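Local atomic coordinates of cephalosporin acylase (PDB entry 2NLZ), a protein that probably hydrolyses amide bonds as an N-terminal-nucleophile enzyme of the gamma-glutamyltranspeptidase family, perhaps as a cephalosporin acylase. Residues 370-378 and 419-427. The protein carries 1 engineered substitution. Sequence-based numbering, arbitrary orientation.
Sequences MVSFIQSNY and HTIIPGFLT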
loop_
_atom_site.group_PDB
_atom_site.type_symbol
_atom_site.label_atom_id
_atom_site.label_comp_id
_atom_site.label_asym_id
_atom_site.label_seq_id
_atom_site.Cartn_x
_atom_site.Cartn_y
_atom_site.Cartn_z
ATOM N N MET D 370 -34.161 2.229 18.384
ATOM C CA MET D 370 -32.770 1.848 18.125
ATOM C C MET D 370 -32.227 1.053 19.302
ATOM O O MET D 370 -32.513 1.397 20.465
ATOM C CB MET D 370 -31.894 3.091 17.915
ATOM C CG MET D 370 -32.309 3.944 16.727
ATOM S SD MET D 370 -30.985 4.817 15.892
ATOM C CE MET D 370 -30.874 6.242 16.946
ATOM N N VAL D 371 -31.458 -0.005 19.024
ATOM C CA VAL D 371 -30.841 -0.768 20.118
ATOM C C VAL D 371 -29.388 -1.181 19.903
ATOM O O VAL D 371 -28.994 -1.606 18.821
ATOM C CB VAL D 371 -31.732 -1.964 20.630
ATOM C CG1 VAL D 371 -32.738 -2.397 19.588
ATOM C CG2 VAL D 371 -30.885 -3.153 21.140
ATOM N N SER D 372 -28.607 -1.008 20.963
ATOM C CA SER D 372 -27.268 -1.550 21.097
ATOM C C SER D 372 -27.365 -2.780 21.996
ATOM O O SER D 372 -27.683 -2.655 23.173
ATOM C CB SER D 372 -26.381 -0.504 21.766
ATOM O OG SER D 372 -25.013 -0.872 21.782
ATOM N N PHE D 373 -27.109 -3.963 21.440
ATOM C CA PHE D 373 -27.244 -5.214 22.187
ATOM C C PHE D 373 -25.974 -6.009 22.111
ATOM O O PHE D 373 -25.374 -6.115 21.048
ATOM C CB PHE D 373 -28.374 -6.084 21.622
ATOM C CG PHE D 373 -28.740 -7.246 22.499
ATOM C CD1 PHE D 373 -29.737 -7.120 23.463
ATOM C CD2 PHE D 373 -28.084 -8.471 22.375
ATOM C CE1 PHE D 373 -30.074 -8.195 24.286
ATOM C CE2 PHE D 373 -28.412 -9.553 23.198
ATOM C CZ PHE D 373 -29.413 -9.419 24.145
ATOM N N ILE D 374 -25.597 -6.613 23.232
ATOM C CA ILE D 374 -24.395 -7.412 23.290
ATOM C C ILE D 374 -24.553 -8.560 24.302
ATOM O O ILE D 374 -25.125 -8.365 25.378
ATOM C CB ILE D 374 -23.201 -6.487 23.595
ATOM C CG1 ILE D 374 -21.865 -7.208 23.471
ATOM C CG2 ILE D 374 -23.370 -5.827 24.931
ATOM C CD1 ILE D 374 -20.716 -6.263 23.249
ATOM N N GLN D 375 -24.093 -9.763 23.948
ATOM C CA GLN D 375 -24.095 -10.891 24.902
ATOM C C GLN D 375 -22.874 -11.785 24.741
ATOM O O GLN D 375 -22.323 -11.879 23.652
ATOM C CB GLN D 375 -25.400 -11.717 24.838
ATOM C CG GLN D 375 -25.601 -12.519 23.580
ATOM C CD GLN D 375 -26.937 -13.204 23.509
ATOM O OE1 GLN D 375 -27.929 -12.714 24.040
ATOM N NE2 GLN D 375 -26.977 -14.340 22.830
ATOM N N SER D 376 -22.465 -12.444 25.826
ATOM C CA SER D 376 -21.266 -13.279 25.810
ATOM C C SER D 376 -21.248 -14.386 26.870
ATOM O O SER D 376 -21.863 -14.269 27.927
ATOM C CB SER D 376 -20.024 -12.395 25.959
ATOM O OG SER D 376 -18.842 -13.137 26.176
ATOM N N ASN D 377 -20.521 -15.457 26.554
ATOM C CA ASN D 377 -20.159 -16.493 27.509
ATOM C C ASN D 377 -18.799 -16.216 28.145
ATOM O O ASN D 377 -18.168 -17.111 28.703
ATOM C CB ASN D 377 -20.139 -17.849 26.813
ATOM C CG ASN D 377 -21.416 -18.628 27.034
ATOM O OD1 ASN D 377 -22.382 -18.094 27.563
ATOM N ND2 ASN D 377 -21.423 -19.907 26.640
ATOM N N TYR D 378 -18.376 -14.957 28.067
ATOM C CA TYR D 378 -17.021 -14.514 28.395
ATOM C C TYR D 378 -15.980 -15.173 27.489
ATOM O O TYR D 378 -15.784 -14.728 26.359
ATOM C CB TYR D 378 -16.713 -14.667 29.885
ATOM C CG TYR D 378 -15.405 -14.059 30.316
ATOM C CD1 TYR D 378 -14.979 -12.826 29.818
ATOM C CD2 TYR D 378 -14.591 -14.709 31.237
ATOM C CE1 TYR D 378 -13.764 -12.268 30.222
ATOM C CE2 TYR D 378 -13.385 -14.156 31.650
ATOM C CZ TYR D 378 -12.978 -12.941 31.139
ATOM O OH TYR D 378 -11.783 -12.403 31.551
ATOM N N HIS D 419 -17.671 -6.521 34.382
ATOM C CA HIS D 419 -18.137 -7.149 33.146
ATOM C C HIS D 419 -17.532 -6.452 31.936
ATOM O O HIS D 419 -17.529 -5.231 31.871
ATOM C CB HIS D 419 -19.664 -7.087 33.075
ATOM C CG HIS D 419 -20.294 -8.353 32.591
ATOM N ND1 HIS D 419 -20.336 -8.700 31.258
ATOM C CD2 HIS D 419 -20.910 -9.353 33.259
ATOM C CE1 HIS D 419 -20.954 -9.860 31.127
ATOM N NE2 HIS D 419 -21.311 -10.280 32.327
ATOM N N THR D 420 -17.031 -7.234 30.982
ATOM C CA THR D 420 -16.316 -6.682 29.820
ATOM C C THR D 420 -17.213 -6.247 28.665
ATOM O O THR D 420 -16.874 -5.335 27.911
ATOM C CB THR D 420 -15.285 -7.677 29.266
ATOM O OG1 THR D 420 -15.933 -8.924 28.959
ATOM C CG2 THR D 420 -14.160 -7.883 30.275
ATOM N N ILE D 421 -18.331 -6.948 28.525
ATOM C CA ILE D 421 -19.377 -6.650 27.576
ATOM C C ILE D 421 -19.935 -5.242 27.769
ATOM O O ILE D 421 -20.477 -4.913 28.831
ATOM C CB ILE D 421 -20.509 -7.622 27.813
ATOM C CG1 ILE D 421 -20.241 -8.950 27.148
ATOM C CG2 ILE D 421 -21.822 -7.113 27.273
ATOM C CD1 ILE D 421 -21.439 -9.837 27.378
ATOM N N ILE D 422 -19.810 -4.406 26.746
ATOM C CA ILE D 422 -20.311 -3.034 26.823
ATOM C C ILE D 422 -20.984 -2.534 25.531
ATOM O O ILE D 422 -20.336 -2.358 24.500
ATOM C CB ILE D 422 -19.210 -2.021 27.317
ATOM C CG1 ILE D 422 -17.999 -1.961 26.367
ATOM C CG2 ILE D 422 -18.760 -2.348 28.757
ATOM C CD1 ILE D 422 -17.072 -0.772 26.617
ATOM N N PRO D 423 -22.303 -2.312 25.590
ATOM C CA PRO D 423 -23.000 -1.742 24.452
ATOM C C PRO D 423 -22.988 -0.224 24.560
ATOM O O PRO D 423 -23.197 0.336 25.646
ATOM C CB PRO D 423 -24.422 -2.265 24.624
ATOM C CG PRO D 423 -24.595 -2.442 26.118
ATOM C CD PRO D 423 -23.206 -2.573 26.728
ATOM N N GLY D 424 -22.742 0.446 23.445
ATOM C CA GLY D 424 -22.627 1.894 23.475
ATOM C C GLY D 424 -23.757 2.562 22.734
ATOM O O GLY D 424 -24.353 1.972 21.837
ATOM N N PHE D 425 -24.046 3.802 23.116
ATOM C CA PHE D 425 -24.983 4.623 22.362
ATOM C C PHE D 425 -24.506 6.058 22.231
ATOM O O PHE D 425 -23.950 6.621 23.171
ATOM C CB PHE D 425 -26.365 4.604 23.007
ATOM C CG PHE D 425 -27.494 4.793 22.026
ATOM C CD1 PHE D 425 -28.156 3.690 21.500
ATOM C CD2 PHE D 425 -27.898 6.069 21.632
ATOM C CE1 PHE D 425 -29.198 3.854 20.597
ATOM C CE2 PHE D 425 -28.938 6.240 20.728
ATOM C CZ PHE D 425 -29.590 5.127 20.214
ATOM N N LEU D 426 -24.735 6.637 21.059
ATOM C CA LEU D 426 -24.367 8.017 20.797
ATOM C C LEU D 426 -25.589 8.911 20.560
ATOM O O LEU D 426 -26.553 8.516 19.890
ATOM C CB LEU D 426 -23.386 8.107 19.621
ATOM C CG LEU D 426 -22.664 9.448 19.380
ATOM C CD1 LEU D 426 -21.953 9.960 20.627
ATOM C CD2 LEU D 426 -21.680 9.339 18.218
ATOM N N THR D 427 -25.500 10.130 21.089
ATOM C CA THR D 427 -26.613 11.066 21.189
ATOM C C THR D 427 -26.102 12.502 20.991
ATOM O O THR D 427 -24.979 12.811 21.363
ATOM C CB THR D 427 -27.296 10.868 22.570
ATOM O OG1 THR D 427 -28.343 9.905 22.434
ATOM C CG2 THR D 427 -27.849 12.151 23.164
#
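Ser372 reaches from its strand to the backbone of the facing segment, its OG donating a hydrogen bond of 2.9 Å to Gly424 O. The bond meets the carbonyl at a C=O...O angle of 126° and comes in tilted from the carbonyl plane. A chi1 of -172°, which sets OG opposite the backbone N, carries the hydroxyl to Gly424, with Pro423 CB packed against it. Next along, Ile374 rests its CG2 on the proline ring, 3.7 Å from Pro423 CD, the two side chains crossing at about a right angle. Ile374 and Ile421 run past one another in opposite directions, and CD1 of Ile421 ends against N and CB of Ser376. At the far end Met370 lies at the edge of the Phe425 ring, its CB in the ring plane and 3.8 Å from CZ; the bent thioether chain brings CE 3.7 Å from that same CZ, obliquely.

Tyr360 OH also hydrogen-bonds Ser372 OG, and Phe436 O does so weakly. Lost with the hydroxyl, were alanine to stand in this place, would be the donor to Gly424 O and a partner of Tyr360 OH, which is likely to leave the buried carbonyl poorly satisfied. Arg397 NH1 hydrogen-bonds Thr420 OG1, which approaches the Tyr378 ring obliquely.

The two segments run nearly antiparallel but meet mainly through side chains, as two facing layers, consistent with the sandwich core of the Ntn-hydrolase fold. Strand 370-376 bonds through its backbone to strands 71-78 and 359-365, while Phe425 packs on Trp265 of strand 262-266 and Pro432 of strand 431-438.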